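Local coordinates for protein esterase (Xanthomonas oryzae pv. oryzae, PDB 3H2G) that is an esterase that degrades the rice cell wall, probably through the serine-hydrolase chemistry of the alpha/beta-hydrolase family, and contributes to virulence on rice, at residues M183-Q186 and R187-A191; C384-V387 and V388-Q391. All blocks are in the same frame, centred on the assembly; numbering follows the deposited sequence.

Interaction 1 of 2, residues M183-Q186 and R187-A191; sequences MATQ and REIEA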
loop_
_atom_site.group_PDB
_atom_site.type_symbol
_atom_site.label_atom_id
_atom_site.label_comp_id
_atom_site.label_asym_id
_atom_site.label_seq_id
_atom_site.Cartn_x
_atom_site.Cartn_y
_atom_site.Cartn_z
ATOM N N MET A 183 5.247 -5.970 0.200
ATOM C CA MET A 183 5.812 -7.231 -0.270
ATOM C C MET A 183 6.730 -7.039 -1.475
ATOM O O MET A 183 7.776 -7.689 -1.576
ATOM C CB MET A 183 4.700 -8.225 -0.623
ATOM C CG MET A 183 5.236 -9.607 -1.000
ATOM S SD MET A 183 3.955 -10.853 -1.272
ATOM C CE MET A 183 3.526 -11.270 0.420
ATOM N N ALA A 184 6.342 -6.153 -2.388
ATOM C CA ALA A 184 7.156 -5.893 -3.575
ATOM C C ALA A 184 8.485 -5.275 -3.159
ATOM O O ALA A 184 9.535 -5.561 -3.746
ATOM C CB ALA A 184 6.414 -4.956 -4.530
ATOM N N THR A 185 8.433 -4.416 -2.145
ATOM C CA THR A 185 9.635 -3.762 -1.635
ATOM C C THR A 185 10.516 -4.804 -0.943
ATOM O O THR A 185 11.743 -4.788 -1.071
ATOM C CB THR A 185 9.268 -2.642 -0.631
ATOM O OG1 THR A 185 8.452 -1.659 -1.289
ATOM C CG2 THR A 185 10.524 -1.975 -0.090
ATOM N N GLN A 186 9.889 -5.715 -0.209
ATOM C CA GLN A 186 10.638 -6.761 0.478
ATOM C C GLN A 186 11.375 -7.634 -0.535
ATOM O O GLN A 186 12.545 -7.963 -0.355
ATOM C CB GLN A 186 9.696 -7.636 1.301
ATOM C CG GLN A 186 10.375 -8.870 1.870
ATOM C CD GLN A 186 9.411 -9.799 2.577
ATOM O OE1 GLN A 186 8.202 -9.560 2.605
ATOM N NE2 GLN A 186 9.944 -10.874 3.150
ATOM N N ARG A 187 10.681 -8.011 -1.601
ATOM C CA ARG A 187 11.281 -8.852 -2.626
ATOM C C ARG A 187 12.500 -8.183 -3.257
ATOM O O ARG A 187 13.525 -8.827 -3.475
ATOM C CB ARG A 187 10.252 -9.182 -3.714
ATOM C CG ARG A 187 10.783 -10.137 -4.780
ATOM C CD ARG A 187 9.727 -10.485 -5.815
ATOM N NE ARG A 187 9.287 -9.310 -6.564
ATOM C CZ ARG A 187 8.414 -9.352 -7.566
ATOM N NH1 ARG A 187 7.888 -10.514 -7.938
ATOM N NH2 ARG A 187 8.070 -8.238 -8.197
ATOM N N GLU A 188 12.384 -6.890 -3.539
ATOM C CA GLU A 188 13.470 -6.131 -4.158
ATOM C C GLU A 188 14.686 -5.979 -3.248
ATOM O O GLU A 188 15.824 -6.136 -3.692
ATOM C CB GLU A 188 12.959 -4.752 -4.586
ATOM C CG GLU A 188 13.998 -3.846 -5.246
ATOM C CD GLU A 188 14.596 -4.443 -6.509
ATOM O OE1 GLU A 188 13.921 -5.263 -7.168
ATOM O OE2 GLU A 188 15.738 -4.074 -6.851
ATOM N N ILE A 189 14.451 -5.672 -1.976
ATOM C CA ILE A 189 15.555 -5.509 -1.038
ATOM C C ILE A 189 16.296 -6.833 -0.843
ATOM O O ILE A 189 17.526 -6.875 -0.875
ATOM C CB ILE A 189 15.051 -4.973 0.324
ATOM C CG1 ILE A 189 14.549 -3.531 0.152
ATOM C CG2 ILE A 189 16.170 -5.032 1.360
ATOM C CD1 ILE A 189 13.982 -2.909 1.423
ATOM N N GLU A 190 15.556 -7.920 -0.652
ATOM C CA GLU A 190 16.197 -9.219 -0.473
ATOM C C GLU A 190 16.998 -9.612 -1.716
ATOM O O GLU A 190 18.094 -10.175 -1.618
ATOM C CB GLU A 190 15.146 -10.294 -0.169
ATOM C CG GLU A 190 14.523 -10.168 1.217
ATOM C CD GLU A 190 13.498 -11.250 1.507
ATOM O OE1 GLU A 190 13.518 -12.298 0.825
ATOM O OE2 GLU A 190 12.684 -11.057 2.431
ATOM N N ALA A 191 16.463 -9.293 -2.886
ATOM C CA ALA A 191 17.123 -9.645 -4.138
ATOM C C ALA A 191 18.339 -8.801 -4.530
ATOM O O ALA A 191 19.183 -9.268 -5.295
ATOM C CB ALA A 191 16.105 -9.623 -5.274
HETATM O O HOH W 1 9.639 -6.373 -6.324
#
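Glu190 OE2 is gripped twice: by NE2 of Gln186, one helical turn earlier, and by the hydroxyl of Thr326. The hydrogen bond from the amide, Gln186 NE2 to Glu190 OE2, is 2.8 Å long and fairly straight. NE2 reaches the syn side of the oxygen, well out of the carboxylate plane, while OE2 stays close to the amide plane; the two flat groups are turned 65° apart. The side chains run side by side because Gln186 CG lies opposite the backbone N (chi1 171°) whereas Glu190 CG lies opposite its carbonyl carbon (chi1 -71°), and both chains are extended beyond CG. Outside partners hold the other oxygens, Gln325 N on Glu190 OE1 and Ser202 on Gln186 OE1, while NE2 also bonds to Thr328.

Round the helix, a water links Ala184 O, at 2.7 Å, to Arg187 NE, at 3.0 Å. It sits at the edge of the guanidinium, in its plane, and it donates to a carbonyl that already accepts from Glu188 N. Thr185 and Ile189 point the same way, with CG2 of Thr185 3.9 Å from CD1 of Ile189, and Thr185 OG1 is tied back to Thr181 O. Here the helix joins parallel strands 169-175 and 198-205 in a beta-alpha-beta crossover, and follows what is probably the nucleophile elbow of an alpha/beta hydrolase.

Interaction 2 of 2, residues C384-V387 and V388-Q391; sequences CIVV and VRDQ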
loop_
_atom_site.group_PDB
_atom_site.type_symbol
_atom_site.label_atom_id
_atom_site.label_comp_id
_atom_site.label_asym_id
_atom_site.label_seq_id
_atom_site.Cartn_x
_atom_site.Cartn_y
_atom_site.Cartn_z
ATOM N N CYS A 384 -4.847 -5.089 12.093
ATOM C CA CYS A 384 -3.638 -5.789 11.682
ATOM C C CYS A 384 -2.366 -5.064 12.099
ATOM O O CYS A 384 -1.373 -5.703 12.438
ATOM C CB CYS A 384 -3.637 -5.998 10.171
ATOM S SG CYS A 384 -4.513 -7.496 9.627
ATOM N N ILE A 385 -2.379 -3.734 12.062
ATOM C CA ILE A 385 -1.195 -2.990 12.481
ATOM C C ILE A 385 -0.879 -3.404 13.918
ATOM O O ILE A 385 0.272 -3.681 14.258
ATOM C CB ILE A 385 -1.427 -1.458 12.423
ATOM C CG1 ILE A 385 -1.332 -0.975 10.972
ATOM C CG2 ILE A 385 -0.401 -0.732 13.288
ATOM C CD1 ILE A 385 -1.675 0.491 10.783
ATOM N N VAL A 386 -1.913 -3.457 14.753
ATOM C CA VAL A 386 -1.734 -3.839 16.148
ATOM C C VAL A 386 -1.233 -5.275 16.272
ATOM O O VAL A 386 -0.273 -5.541 16.990
ATOM C CB VAL A 386 -3.054 -3.682 16.939
ATOM C CG1 VAL A 386 -2.913 -4.281 18.334
ATOM C CG2 VAL A 386 -3.417 -2.208 17.037
ATOM N N VAL A 387 -1.874 -6.194 15.555
ATOM C CA VAL A 387 -1.492 -7.605 15.603
ATOM C C VAL A 387 -0.077 -7.902 15.114
ATOM O O VAL A 387 0.668 -8.623 15.782
ATOM C CB VAL A 387 -2.493 -8.472 14.799
ATOM C CG1 VAL A 387 -1.953 -9.890 14.628
ATOM C CG2 VAL A 387 -3.833 -8.506 15.524
ATOM N N VAL A 388 0.301 -7.363 13.958
ATOM C CA VAL A 388 1.638 -7.623 13.432
ATOM C C VAL A 388 2.723 -6.979 14.294
ATOM O O VAL A 388 3.814 -7.527 14.438
ATOM C CB VAL A 388 1.774 -7.149 11.965
ATOM C CG1 VAL A 388 0.755 -7.884 11.093
ATOM C CG2 VAL A 388 1.582 -5.650 11.867
ATOM N N ARG A 389 2.425 -5.818 14.868
ATOM C CA ARG A 389 3.385 -5.150 15.741
ATOM C C ARG A 389 3.644 -6.054 16.944
ATOM O O ARG A 389 4.791 -6.336 17.293
ATOM C CB ARG A 389 2.823 -3.814 16.234
ATOM C CG ARG A 389 3.722 -3.079 17.225
ATOM C CD ARG A 389 2.943 -2.008 17.980
ATOM N NE ARG A 389 1.930 -2.605 18.852
ATOM C CZ ARG A 389 0.968 -1.925 19.469
ATOM N NH1 ARG A 389 0.869 -0.608 19.319
ATOM N NH2 ARG A 389 0.101 -2.565 20.241
ATOM N N ASP A 390 2.564 -6.509 17.572
ATOM C CA ASP A 390 2.666 -7.371 18.752
ATOM C C ASP A 390 3.287 -8.741 18.487
ATOM O O ASP A 390 4.121 -9.213 19.262
ATOM C CB ASP A 390 1.286 -7.596 19.379
ATOM C CG ASP A 390 0.661 -6.322 19.916
ATOM O OD1 ASP A 390 1.357 -5.290 20.001
ATOM O OD2 ASP A 390 -0.536 -6.366 20.266
ATOM N N GLN A 391 2.878 -9.378 17.394
ATOM C CA GLN A 391 3.362 -10.716 17.070
ATOM C C GLN A 391 4.681 -10.838 16.320
ATOM O O GLN A 391 5.357 -11.864 16.436
ATOM C CB GLN A 391 2.273 -11.484 16.316
ATOM C CG GLN A 391 1.099 -11.885 17.205
ATOM C CD GLN A 391 0.004 -12.614 16.449
ATOM O OE1 GLN A 391 0.279 -13.408 15.550
ATOM N NE2 GLN A 391 -1.246 -12.356 16.822
#
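Residues 384-387 and 388-391 form consecutive turns of one helix, with Val388 N bonded to Cys384 O at 2.8 Å in an almost perfectly straight line (N-H...O 176°). Three more bonds of the same i to i+4 kind follow, ending with Gln391 N to Val387 O, and the helix widens into a pi-type turn at 389-391.

Beside this backbone, Arg389 holds its neighbour Asp390 side-on: NE and NH2 both donate to Asp390 OD1, each at 3.0 Å. OD1 lies nearly in the guanidinium plane, and both nitrogens come to its syn side. The arginine chain bends at chi3 (66°) to bring the guanidinium edge alongside the carboxylate. Val386 runs alongside the pair, its CG1 3.7 Å from Asp390 OD2 and 4.0 Å from Arg389 NH2. Val387 does the same for Gln391, whose NE2 comes 3.4 Å from Val387 CG1. On another side of the helix, Val388 CG2 occupies the position between backbone N and carbonyl carbon, pressed to 3.0 Å from Cys384 O and 3.4 Å from Ile385 O.

Cys384 is tied by a disulfide to Cys331 of strand 328-332, and Val388 packs on Leu329 and Cys331. Arg389 has further anchors in Glu38, through a salt bridge, and Arg112 O. Two carboxylates round one guanidinium probably offset its charge; separately, the disulfide adds a covalent tie to these ionic ones.

Interactions 1 and 2 sit on two different helices, 177-192 and 376-396, with centres 21 Å apart and nearest atoms about 11 Å apart; they do not touch. The central sheet connects them. Interaction 1 reaches Ser202 and Thr328, and interaction 2 their neighbours Ala203 and Leu329, the next residues of the same two strands, consistent with helices on opposite faces of the sheet, as in alpha/beta hydrolases. Both helices also start at the probable active site: Ser176, the likely nucleophile, immediately precedes one, and His377 lies in the first turn of the other, with Asp336 as the likely third member of the triad.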